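Local coordinates for protein ACDH-11, isoform b (Caenorhabditis elegans, PDB 4Y9J) that belongs to the acyl-CoA dehydrogenase family and binds flavin-adenine dinucleotide in a fold of helical domains around a middle beta domain, at residues Leu134-Ala139 and Ala320-Gly325; Arg328-Leu333 and Pro433-Asp438; Lys408-Met413 and Gln440-Trp445. All blocks are in the same frame, centred on the assembly; numbering follows the deposited sequence.

Contact 1. Residues Leu134-Ala139 and Ala320-Gly325. With UCC (S-{(3S,5R,9R)-1-[(2R,3S,4R,5R)-5-(6-amino-9H-purin-9-yl)-4-hydroxy-3-(phosphonooxy)tetrahydrofuran-2-yl]-3,5,9-trihydroxy-8,8-dimethyl-3,5-dioxido-10,14-dioxo-2,4,6-trioxa-11,15-diaza-3lambda~5~,5lambda~5~-diphosphaheptadecan-17-yl} undecanethioate), chain F.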
# COMPACT_ATOMS: atom_id res chain seq x y z
N LEU B 134 1.22 -33.64 1.31
CA LEU B 134 2.05 -32.97 2.29
C LEU B 134 2.39 -31.52 1.86
O LEU B 134 2.36 -30.59 2.68
CB LEU B 134 3.31 -33.75 2.55
CG LEU B 134 3.11 -35.19 3.01
CD1 LEU B 134 4.51 -35.79 3.17
CD2 LEU B 134 2.33 -35.24 4.31
N PHE B 135 2.62 -31.32 0.56
CA PHE B 135 3.06 -30.02 0.03
C PHE B 135 1.93 -29.01 0.07
O PHE B 135 2.14 -27.86 0.49
CB PHE B 135 3.60 -30.21 -1.43
CG PHE B 135 4.12 -28.96 -2.07
CD1 PHE B 135 5.13 -28.22 -1.47
CD2 PHE B 135 3.60 -28.52 -3.27
CE1 PHE B 135 5.66 -27.10 -2.05
CE2 PHE B 135 4.11 -27.35 -3.86
CZ PHE B 135 5.16 -26.67 -3.27
N SER B 136 0.74 -29.43 -0.35
CA SER B 136 -0.33 -28.49 -0.75
C SER B 136 -0.68 -27.36 0.26
O SER B 136 -0.72 -26.20 -0.13
CB SER B 136 -1.55 -29.29 -1.20
OG SER B 136 -2.39 -28.44 -1.96
N PRO B 137 -0.89 -27.69 1.56
CA PRO B 137 -1.24 -26.62 2.47
C PRO B 137 -0.07 -25.74 2.88
O PRO B 137 -0.30 -24.68 3.47
CB PRO B 137 -1.80 -27.36 3.69
CG PRO B 137 -1.25 -28.75 3.61
CD PRO B 137 -1.06 -29.01 2.17
N SER B 138 1.15 -26.11 2.56
CA SER B 138 2.26 -25.19 2.72
C SER B 138 2.84 -24.55 1.47
O SER B 138 3.87 -23.87 1.55
CB SER B 138 3.40 -25.96 3.36
OG SER B 138 3.01 -26.34 4.66
N ALA B 139 2.20 -24.75 0.32
CA ALA B 139 2.80 -24.51 -0.95
C ALA B 139 2.75 -23.08 -1.39
O ALA B 139 3.32 -22.74 -2.40
CB ALA B 139 2.08 -25.37 -2.01
N ALA B 320 -8.46 -32.10 -5.52
CA ALA B 320 -8.92 -32.85 -4.37
C ALA B 320 -7.87 -32.97 -3.28
O ALA B 320 -8.17 -32.95 -2.09
CB ALA B 320 -9.42 -34.22 -4.80
N VAL B 321 -6.62 -33.17 -3.72
CA VAL B 321 -5.45 -33.16 -2.84
C VAL B 321 -5.41 -31.85 -2.01
O VAL B 321 -5.19 -31.89 -0.81
CB VAL B 321 -4.15 -33.32 -3.59
CG1 VAL B 321 -2.97 -33.04 -2.67
CG2 VAL B 321 -4.01 -34.70 -4.17
N ALA B 322 -5.66 -30.73 -2.67
CA ALA B 322 -5.64 -29.42 -2.05
C ALA B 322 -6.80 -29.28 -1.04
O ALA B 322 -6.56 -28.86 0.07
CB ALA B 322 -5.77 -28.36 -3.09
N SER B 323 -8.00 -29.70 -1.43
CA SER B 323 -9.13 -29.66 -0.53
C SER B 323 -8.81 -30.43 0.75
O SER B 323 -9.04 -29.97 1.87
CB SER B 323 -10.37 -30.25 -1.21
OG SER B 323 -10.84 -29.43 -2.24
N LEU B 324 -8.31 -31.63 0.60
CA LEU B 324 -8.02 -32.51 1.69
C LEU B 324 -6.84 -32.01 2.50
O LEU B 324 -6.81 -32.19 3.72
CB LEU B 324 -7.77 -33.94 1.18
CG LEU B 324 -9.09 -34.61 0.73
CD1 LEU B 324 -8.85 -35.79 -0.15
CD2 LEU B 324 -9.94 -34.99 1.92
N GLY B 325 -5.88 -31.40 1.81
CA GLY B 325 -4.75 -30.76 2.47
C GLY B 325 -5.17 -29.65 3.47
O GLY B 325 -4.70 -29.64 4.64
OA1 UCC F . -9.85 -23.56 -13.55
CA1 UCC F . -8.74 -23.76 -14.20
CA2 UCC F . -7.30 -23.66 -13.68
CA3 UCC F . -7.04 -23.65 -12.21
CA4 UCC F . -5.79 -24.52 -11.83
CA5 UCC F . -6.25 -25.75 -11.05
CA6 UCC F . -5.36 -26.03 -9.89
CA7 UCC F . -5.81 -27.26 -9.11
CA8 UCC F . -4.64 -27.34 -8.21
CA9 UCC F . -4.80 -27.54 -6.81
C10 UCC F . -4.36 -26.41 -5.99
C11 UCC F . -5.67 -25.99 -5.32
S UCC F . -8.62 -24.15 -15.82
CP1 UCC F . -10.31 -24.21 -16.54
CP2 UCC F . -11.21 -25.25 -15.95
NP1 UCC F . -12.44 -25.45 -16.75
CP3 UCC F . -13.17 -26.54 -16.49
OP1 UCC F . -12.95 -27.32 -15.56
CP4 UCC F . -14.29 -26.86 -17.46
CP5 UCC F . -15.59 -27.07 -16.68
NP2 UCC F . -16.52 -27.55 -17.70
CP6 UCC F . -16.61 -28.81 -18.10
OP2 UCC F . -16.00 -29.73 -17.58
CP8 UCC F . -17.64 -29.06 -19.19
OP3 UCC F . -18.41 -30.24 -18.85
CPB UCC F . -17.10 -29.41 -20.56
CP7 UCC F . -15.94 -30.41 -20.67
CP9 UCC F . -16.14 -28.17 -20.81
CPA UCC F . -18.05 -29.07 -21.73
O7 UCC F . -17.41 -29.39 -22.98
P2 UCC F . -18.30 -29.64 -24.31
O21 UCC F . -17.40 -29.89 -25.51
O22 UCC F . -19.42 -28.58 -24.28
O6 UCC F . -19.06 -31.00 -23.86
P1 UCC F . -18.99 -32.45 -24.52
O11 UCC F . -19.46 -32.47 -25.97
O12 UCC F . -19.70 -33.30 -23.51
O5' UCC F . -17.35 -32.72 -24.44
C5' UCC F . -16.59 -32.93 -25.65
C4' UCC F . -15.76 -34.23 -25.59
C3' UCC F . -16.66 -35.45 -25.43
O3' UCC F . -15.98 -36.49 -26.08
P3 UCC F . -16.56 -37.20 -27.37
O33 UCC F . -15.44 -38.14 -27.75
O32 UCC F . -16.64 -36.10 -28.40
O31 UCC F . -17.89 -37.83 -26.88
C2' UCC F . -16.70 -35.75 -23.93
O2' UCC F . -16.80 -37.13 -23.59
O4' UCC F . -14.90 -34.21 -24.44
C1' UCC F . -15.28 -35.29 -23.59
N9 UCC F . -15.05 -34.93 -22.18
C4 UCC F . -14.32 -35.69 -21.37
N3 UCC F . -13.59 -36.82 -21.51
C8 UCC F . -15.57 -33.87 -21.52
N7 UCC F . -15.14 -33.91 -20.24
C5 UCC F . -14.36 -35.00 -20.08
C6 UCC F . -13.54 -35.60 -18.99
N6 UCC F . -13.53 -35.00 -17.77
N1 UCC F . -12.89 -36.78 -19.25
C2 UCC F . -12.92 -37.36 -20.47
O HOH W 1 -3.90 -27.83 0.75
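The part of the UCC pocket around C11 is where Ser136 and Pro137, which follow Phe135 in the chain, meet Ala322 and Gly325 of helix 304-338. The backbones approach closely: the CA atoms of Pro137 and Gly325 are 5.4 Å apart. Gly325 has no side chain, so the Pro137 ring rests directly on its backbone, with Pro137 CG 3.7 Å from Gly325 O and CD over Gly325 CA. This is van der Waals contact, since no direct hydrogen bond joins the two segments.

The polar link is made by a water. It donates to Ala322 O at 2.9 Å and also hydrogen-bonds Ser136 OG, at the longer distance of 3.2 Å. With OG swung opposite its own backbone N (chi1 -162°), the hydroxyl of Ser136 reaches across until OG lies 3.4 Å from Ala322 CA, close enough to share the water with a carbonyl inside the helix. Ala322 CB thus has a polar neighbour, Ser136 OG, and an apolar one, the terminal carbon C11 of UCC, 3.3 Å from Ala322 CB. The small methyl therefore forms part of the wall beside the end of the UCC chain.

Behind this turn, Ala139 CB lies over one face of the Phe135 ring, toward its rim. Phe135 and Leu134 in turn pack on helix 44-74, while Val321 touches both helix 121-135 and helix 352-383. Ser323 faces helix 389-419, which places helix 304-338 between the N-terminal helices and the other helices of the C-terminal domain.

Contact 2. Residues Arg328-Leu333 and Pro433-Asp438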
# COMPACT_ATOMS: atom_id res chain seq x y z
N ARG B 328 -7.14 -31.43 6.46
CA ARG B 328 -6.18 -32.03 7.39
C ARG B 328 -5.37 -30.97 8.11
O ARG B 328 -5.12 -31.11 9.33
CB ARG B 328 -5.27 -32.99 6.65
CG ARG B 328 -4.04 -33.49 7.44
CD ARG B 328 -4.37 -34.24 8.70
NE ARG B 328 -5.23 -35.40 8.39
CZ ARG B 328 -6.26 -35.83 9.09
NH1 ARG B 328 -6.63 -35.20 10.20
NH2 ARG B 328 -6.93 -36.93 8.69
N ARG B 329 -4.93 -29.93 7.41
CA ARG B 329 -4.11 -28.91 8.06
C ARG B 329 -4.87 -28.23 9.26
O ARG B 329 -4.35 -28.11 10.35
CB ARG B 329 -3.58 -27.88 7.04
CG ARG B 329 -2.80 -26.73 7.65
CD ARG B 329 -1.58 -27.24 8.39
NE ARG B 329 -0.58 -27.91 7.51
CZ ARG B 329 0.39 -27.28 6.85
NH1 ARG B 329 0.47 -25.96 6.85
NH2 ARG B 329 1.23 -27.99 6.10
N ILE B 330 -6.10 -27.83 9.02
CA ILE B 330 -6.86 -27.16 10.05
C ILE B 330 -7.11 -28.08 11.20
O ILE B 330 -7.01 -27.65 12.33
CB ILE B 330 -8.10 -26.42 9.50
CG1 ILE B 330 -8.58 -25.35 10.50
CG2 ILE B 330 -9.23 -27.38 9.26
CD1 ILE B 330 -7.57 -24.25 10.72
N ILE B 331 -7.35 -29.36 10.97
CA ILE B 331 -7.60 -30.27 12.04
C ILE B 331 -6.29 -30.51 12.82
O ILE B 331 -6.28 -30.58 14.02
CB ILE B 331 -8.15 -31.62 11.49
CG1 ILE B 331 -9.53 -31.47 10.85
CG2 ILE B 331 -8.16 -32.71 12.57
CD1 ILE B 331 -9.98 -32.78 10.18
N SER B 332 -5.18 -30.68 12.11
CA SER B 332 -3.89 -30.80 12.78
C SER B 332 -3.57 -29.60 13.67
O SER B 332 -3.06 -29.75 14.80
CB SER B 332 -2.74 -31.00 11.74
OG SER B 332 -1.51 -31.24 12.39
N LEU B 333 -3.78 -28.40 13.13
CA LEU B 333 -3.50 -27.23 13.91
C LEU B 333 -4.48 -27.04 15.07
O LEU B 333 -4.05 -26.77 16.20
CB LEU B 333 -3.51 -26.02 13.03
CG LEU B 333 -2.35 -25.96 12.02
CD1 LEU B 333 -2.57 -24.83 11.06
CD2 LEU B 333 -0.98 -25.90 12.69
N PRO B 433 -6.65 -17.81 8.61
CA PRO B 433 -7.59 -17.47 7.58
C PRO B 433 -7.19 -17.75 6.18
O PRO B 433 -8.07 -18.03 5.36
CB PRO B 433 -7.82 -15.93 7.73
CG PRO B 433 -7.53 -15.73 9.15
CD PRO B 433 -6.36 -16.67 9.48
N THR B 434 -5.90 -17.74 5.90
CA THR B 434 -5.45 -18.15 4.59
C THR B 434 -6.01 -19.53 4.17
O THR B 434 -6.35 -19.72 3.03
CB THR B 434 -3.93 -18.20 4.52
OG1 THR B 434 -3.40 -16.91 4.87
CG2 THR B 434 -3.50 -18.58 3.17
N LEU B 435 -6.02 -20.46 5.11
CA LEU B 435 -6.52 -21.79 4.87
C LEU B 435 -7.95 -21.74 4.41
O LEU B 435 -8.32 -22.48 3.47
CB LEU B 435 -6.41 -22.68 6.11
CG LEU B 435 -4.97 -22.90 6.61
CD1 LEU B 435 -5.06 -23.56 7.96
CD2 LEU B 435 -4.22 -23.76 5.60
N LEU B 436 -8.78 -20.87 4.99
CA LEU B 436 -10.19 -20.79 4.59
C LEU B 436 -10.35 -20.11 3.20
O LEU B 436 -11.07 -20.62 2.31
CB LEU B 436 -11.00 -19.99 5.60
CG LEU B 436 -12.46 -19.82 5.32
CD1 LEU B 436 -13.23 -21.11 5.42
CD2 LEU B 436 -13.03 -18.80 6.28
N ARG B 437 -9.68 -18.96 3.02
CA ARG B 437 -9.76 -18.19 1.78
C ARG B 437 -9.30 -19.07 0.57
O ARG B 437 -9.92 -19.07 -0.50
CB ARG B 437 -8.97 -16.89 1.92
CG ARG B 437 -9.61 -15.92 2.96
CD ARG B 437 -8.99 -14.56 2.85
NE ARG B 437 -7.65 -14.54 3.36
CZ ARG B 437 -6.54 -14.65 2.68
NH1 ARG B 437 -6.53 -14.74 1.36
NH2 ARG B 437 -5.39 -14.58 3.35
N ASP B 438 -8.19 -19.75 0.76
CA ASP B 438 -7.62 -20.67 -0.22
C ASP B 438 -8.48 -21.93 -0.49
O ASP B 438 -8.72 -22.29 -1.64
CB ASP B 438 -6.16 -21.01 0.11
CG ASP B 438 -5.18 -19.75 -0.02
OD1 ASP B 438 -5.60 -18.58 -0.34
OD2 ASP B 438 -3.91 -19.93 0.19
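Glu66 OE1 is gripped twice beside the contact of Arg329 with Leu435: Arg329 NH1 forms a salt bridge to it, and Ser138 OG a hydrogen bond. The triangle is closed by a probable hydrogen bond between Arg329 NH2 and Ser138 OG. Because both terminal nitrogens of the guanidinium are engaged, its rotation is probably well fixed, and the carboxylate probably balances its charge.

The contact itself is an antiparallel helix pair within the mainly helical C-terminal domain of the acyl-CoA dehydrogenase fold. The axes of the segments 328-333 and 433-438 approach to 10.6 Å, and their directions differ by 159°. That separation is spanned by side chains alone, with no hydrogen bond between the segments.

Leu435 does most of the bridging from its helix. Its CG stands opposite the carbonyl carbon (chi1 -62°), which sends the two methyls toward helix 304-338 as a fork. Leu435 CD1 meets Ile330 CD1 at 3.8 Å and, more loosely, Leu333 CD1 at 4.2 Å. These two pairs are purely apolar, and in both the side chains cross at a slant rather than lying alongside each other. The aliphatic part of Arg329 runs nearly perpendicular to the leucine side chain before bending at chi2 and chi3. Its methylene thus belongs to the apolar interface, although the chain ends in a charged group.

Arg437 O is hydrogen-bonded to Tyr426 OH of the second subunit, so the short helix that carries Leu435 also takes part in the subunit interface. Where the fork of Leu435 straddles the arginine, CD1 and CD2 of Leu435 both lie 3.9 Å from Arg329 CG.

Contact 3. Residues Lys408-Met413 and Gln440-Trp445. With UCC (S-{(3S,5R,9R)-1-[(2R,3S,4R,5R)-5-(6-amino-9H-purin-9-yl)-4-hydroxy-3-(phosphonooxy)tetrahydrofuran-2-yl]-3,5,9-trihydroxy-8,8-dimethyl-3,5-dioxido-10,14-dioxo-2,4,6-trioxa-11,15-diaza-3lambda~5~,5lambda~5~-diphosphaheptadecan-17-yl} undecanethioate), chain F.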
# COMPACT_ATOMS: atom_id res chain seq x y z
N LYS B 408 -16.61 -29.68 -1.85
CA LYS B 408 -17.76 -29.15 -1.18
C LYS B 408 -17.63 -29.39 0.33
O LYS B 408 -18.19 -28.64 1.11
CB LYS B 408 -19.01 -29.74 -1.78
CG LYS B 408 -20.32 -29.24 -1.24
CD LYS B 408 -20.42 -27.72 -1.15
CE LYS B 408 -20.24 -27.06 -2.51
NZ LYS B 408 -20.27 -25.62 -2.51
N GLN B 409 -16.92 -30.41 0.76
CA GLN B 409 -16.56 -30.56 2.17
C GLN B 409 -15.66 -29.44 2.74
O GLN B 409 -15.76 -29.13 3.90
CB GLN B 409 -15.84 -31.86 2.43
CG GLN B 409 -16.66 -33.11 2.32
CD GLN B 409 -15.78 -34.30 2.56
OE1 GLN B 409 -14.82 -34.50 1.83
NE2 GLN B 409 -16.09 -35.08 3.57
N ALA B 410 -14.81 -28.86 1.91
CA ALA B 410 -13.62 -28.13 2.37
C ALA B 410 -13.97 -26.81 3.11
O ALA B 410 -13.49 -26.60 4.20
CB ALA B 410 -12.68 -27.81 1.22
N VAL B 411 -14.81 -25.96 2.53
CA VAL B 411 -15.07 -24.68 3.19
C VAL B 411 -15.82 -24.85 4.51
O VAL B 411 -15.38 -24.32 5.50
CB VAL B 411 -15.74 -23.64 2.29
CG1 VAL B 411 -16.13 -22.39 3.08
CG2 VAL B 411 -14.78 -23.24 1.14
N PRO B 412 -16.91 -25.63 4.56
CA PRO B 412 -17.49 -25.76 5.89
C PRO B 412 -16.58 -26.41 6.93
O PRO B 412 -16.69 -26.04 8.11
CB PRO B 412 -18.71 -26.66 5.68
CG PRO B 412 -19.05 -26.45 4.22
CD PRO B 412 -17.74 -26.24 3.51
N MET B 413 -15.76 -27.38 6.53
CA MET B 413 -14.86 -27.99 7.48
C MET B 413 -13.75 -26.99 7.93
O MET B 413 -13.44 -26.92 9.12
CB MET B 413 -14.20 -29.24 6.92
CG MET B 413 -13.63 -30.07 8.08
SD MET B 413 -12.88 -31.57 7.54
CE MET B 413 -14.44 -32.42 7.14
N GLN B 440 -11.59 -22.11 -0.33
CA GLN B 440 -12.73 -21.66 -1.10
C GLN B 440 -12.50 -21.67 -2.62
O GLN B 440 -13.46 -21.66 -3.38
CB GLN B 440 -13.23 -20.30 -0.56
CG GLN B 440 -14.34 -19.63 -1.31
CD GLN B 440 -15.65 -20.43 -1.24
OE1 GLN B 440 -15.94 -21.26 -2.16
NE2 GLN B 440 -16.35 -20.29 -0.19
N VAL B 441 -11.25 -21.65 -3.09
CA VAL B 441 -11.05 -21.82 -4.53
C VAL B 441 -11.49 -23.25 -5.04
O VAL B 441 -11.90 -23.42 -6.19
CB VAL B 441 -9.61 -21.53 -4.96
CG1 VAL B 441 -8.69 -22.71 -4.78
CG2 VAL B 441 -9.64 -21.05 -6.41
N THR B 442 -11.35 -24.21 -4.15
CA THR B 442 -11.38 -25.64 -4.55
C THR B 442 -12.76 -26.13 -5.08
O THR B 442 -12.74 -26.95 -5.97
CB THR B 442 -10.77 -26.59 -3.52
OG1 THR B 442 -11.54 -26.69 -2.31
CG2 THR B 442 -9.37 -26.23 -3.16
N PRO B 443 -13.89 -25.63 -4.58
CA PRO B 443 -15.15 -26.02 -5.25
C PRO B 443 -15.50 -25.24 -6.48
O PRO B 443 -16.54 -25.56 -7.09
CB PRO B 443 -16.22 -25.76 -4.15
CG PRO B 443 -15.61 -24.59 -3.42
CD PRO B 443 -14.18 -24.95 -3.28
N ILE B 444 -14.65 -24.26 -6.88
CA ILE B 444 -14.98 -23.34 -7.97
C ILE B 444 -14.21 -23.66 -9.25
O ILE B 444 -14.81 -23.91 -10.35
CB ILE B 444 -14.82 -21.88 -7.54
CG1 ILE B 444 -15.82 -21.55 -6.42
CG2 ILE B 444 -15.07 -20.95 -8.73
CD1 ILE B 444 -15.62 -20.16 -5.79
N TRP B 445 -12.91 -23.67 -9.15
CA TRP B 445 -12.12 -23.88 -10.35
C TRP B 445 -11.97 -25.34 -10.72
O TRP B 445 -12.26 -26.21 -9.92
CB TRP B 445 -10.77 -23.16 -10.26
CG TRP B 445 -9.73 -23.63 -9.27
CD1 TRP B 445 -9.71 -24.77 -8.48
CD2 TRP B 445 -8.49 -22.96 -9.04
NE1 TRP B 445 -8.60 -24.78 -7.74
CE2 TRP B 445 -7.79 -23.72 -8.10
CE3 TRP B 445 -7.90 -21.78 -9.58
CZ2 TRP B 445 -6.51 -23.33 -7.63
CZ3 TRP B 445 -6.65 -21.40 -9.13
CH2 TRP B 445 -5.99 -22.15 -8.12
OA1 UCC F . -9.85 -23.56 -13.55
CA1 UCC F . -8.74 -23.76 -14.20
CA2 UCC F . -7.30 -23.66 -13.68
CA3 UCC F . -7.04 -23.65 -12.21
CA4 UCC F . -5.79 -24.52 -11.83
CA5 UCC F . -6.25 -25.75 -11.05
CA6 UCC F . -5.36 -26.03 -9.89
CA7 UCC F . -5.81 -27.26 -9.11
CA8 UCC F . -4.64 -27.34 -8.21
CA9 UCC F . -4.80 -27.54 -6.81
C10 UCC F . -4.36 -26.41 -5.99
C11 UCC F . -5.67 -25.99 -5.32
S UCC F . -8.62 -24.15 -15.82
CP1 UCC F . -10.31 -24.21 -16.54
CP2 UCC F . -11.21 -25.25 -15.95
NP1 UCC F . -12.44 -25.45 -16.75
CP3 UCC F . -13.17 -26.54 -16.49
OP1 UCC F . -12.95 -27.32 -15.56
CP4 UCC F . -14.29 -26.86 -17.46
CP5 UCC F . -15.59 -27.07 -16.68
NP2 UCC F . -16.52 -27.55 -17.70
CP6 UCC F . -16.61 -28.81 -18.10
OP2 UCC F . -16.00 -29.73 -17.58
CP8 UCC F . -17.64 -29.06 -19.19
OP3 UCC F . -18.41 -30.24 -18.85
CPB UCC F . -17.10 -29.41 -20.56
CP7 UCC F . -15.94 -30.41 -20.67
CP9 UCC F . -16.14 -28.17 -20.81
CPA UCC F . -18.05 -29.07 -21.73
O7 UCC F . -17.41 -29.39 -22.98
P2 UCC F . -18.30 -29.64 -24.31
O21 UCC F . -17.40 -29.89 -25.51
O22 UCC F . -19.42 -28.58 -24.28
O6 UCC F . -19.06 -31.00 -23.86
P1 UCC F . -18.99 -32.45 -24.52
O11 UCC F . -19.46 -32.47 -25.97
O12 UCC F . -19.70 -33.30 -23.51
O5' UCC F . -17.35 -32.72 -24.44
C5' UCC F . -16.59 -32.93 -25.65
C4' UCC F . -15.76 -34.23 -25.59
C3' UCC F . -16.66 -35.45 -25.43
O3' UCC F . -15.98 -36.49 -26.08
P3 UCC F . -16.56 -37.20 -27.37
O33 UCC F . -15.44 -38.14 -27.75
O32 UCC F . -16.64 -36.10 -28.40
O31 UCC F . -17.89 -37.83 -26.88
C2' UCC F . -16.70 -35.75 -23.93
O2' UCC F . -16.80 -37.13 -23.59
O4' UCC F . -14.90 -34.21 -24.44
C1' UCC F . -15.28 -35.29 -23.59
N9 UCC F . -15.05 -34.93 -22.18
C4 UCC F . -14.32 -35.69 -21.37
N3 UCC F . -13.59 -36.82 -21.51
C8 UCC F . -15.57 -33.87 -21.52
N7 UCC F . -15.14 -33.91 -20.24
C5 UCC F . -14.36 -35.00 -20.08
C6 UCC F . -13.54 -35.60 -18.99
N6 UCC F . -13.53 -35.00 -17.77
N1 UCC F . -12.89 -36.78 -19.25
C2 UCC F . -12.92 -37.36 -20.47
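Helix 389-419 is kinked at Pro412, whose nitrogen has no bond to the preceding turn, and the loop 440-445 runs close beside it, with the CA atoms of Val411 and Gln440 5.7 Å apart. Within the loop, Val441 O accepts from both Ile444 N and Trp445 N, closing a compact turn.

Val411 presses its CG2 methyl into the bend of Gln440, 3.4 Å from CA and 3.6 Å from NE2. The glutamine chain, turned at chi2 (66°), wraps round this methyl, while its amide NE2 is hydrogen-bonded to Ser415 OG of the second subunit. Ala410 CB approaches Thr442 OG1 at 3.9 Å; that hydroxyl is held by Ala439 O and by Ser323 OG. Lys408 bends so that NZ comes to 4.4 Å from Pro443 CB, a loose approach, while NZ forms salt bridges to Glu416 and Glu419 of the second subunit. No hydrogen bond joins the two segments, so the helix and loop fit by shape.

Further along, the Trp445 indole is sandwiched. Val441 CG2 sits over the centre of one face, 3.4 Å above the plane, and the UCC chain passes over the opposite face, with CA3 3.3 Å from Trp445 CE3, toward the rim. The end of the chain then drops to the ring edge, where C11 lies in the indole plane, 3.6 Å from Trp445 CZ2. Val441 and Trp445 also touch flavin-adenine dinucleotide. The helix thus backs, at the subunit interface, a loop lining both the flavin and UCC pockets, an arrangement in keeping with the acyl-CoA dehydrogenase fold.

Overall arrangement
The three contacts lie close together, with centres 10 to 12 Å apart, around helix 304-338, which contributes one segment each to contacts 1 and 2. Contact 1 closes before the others begin; it ties the N-terminal helical region to the C-terminal domain, with the middle domain between them in sequence. Contacts 2 and 3 alternate along the chain and lie within the C-terminal acyl-CoA dehydrogenase domain, where helices 389-419 and 432-439 follow one another. Contacts 1 and 3 touch each other, and both touch UCC. Contacts 2 and 3 both reach the second subunit, and contact 3 joins that interface to the loop that lines the UCC and flavin pockets.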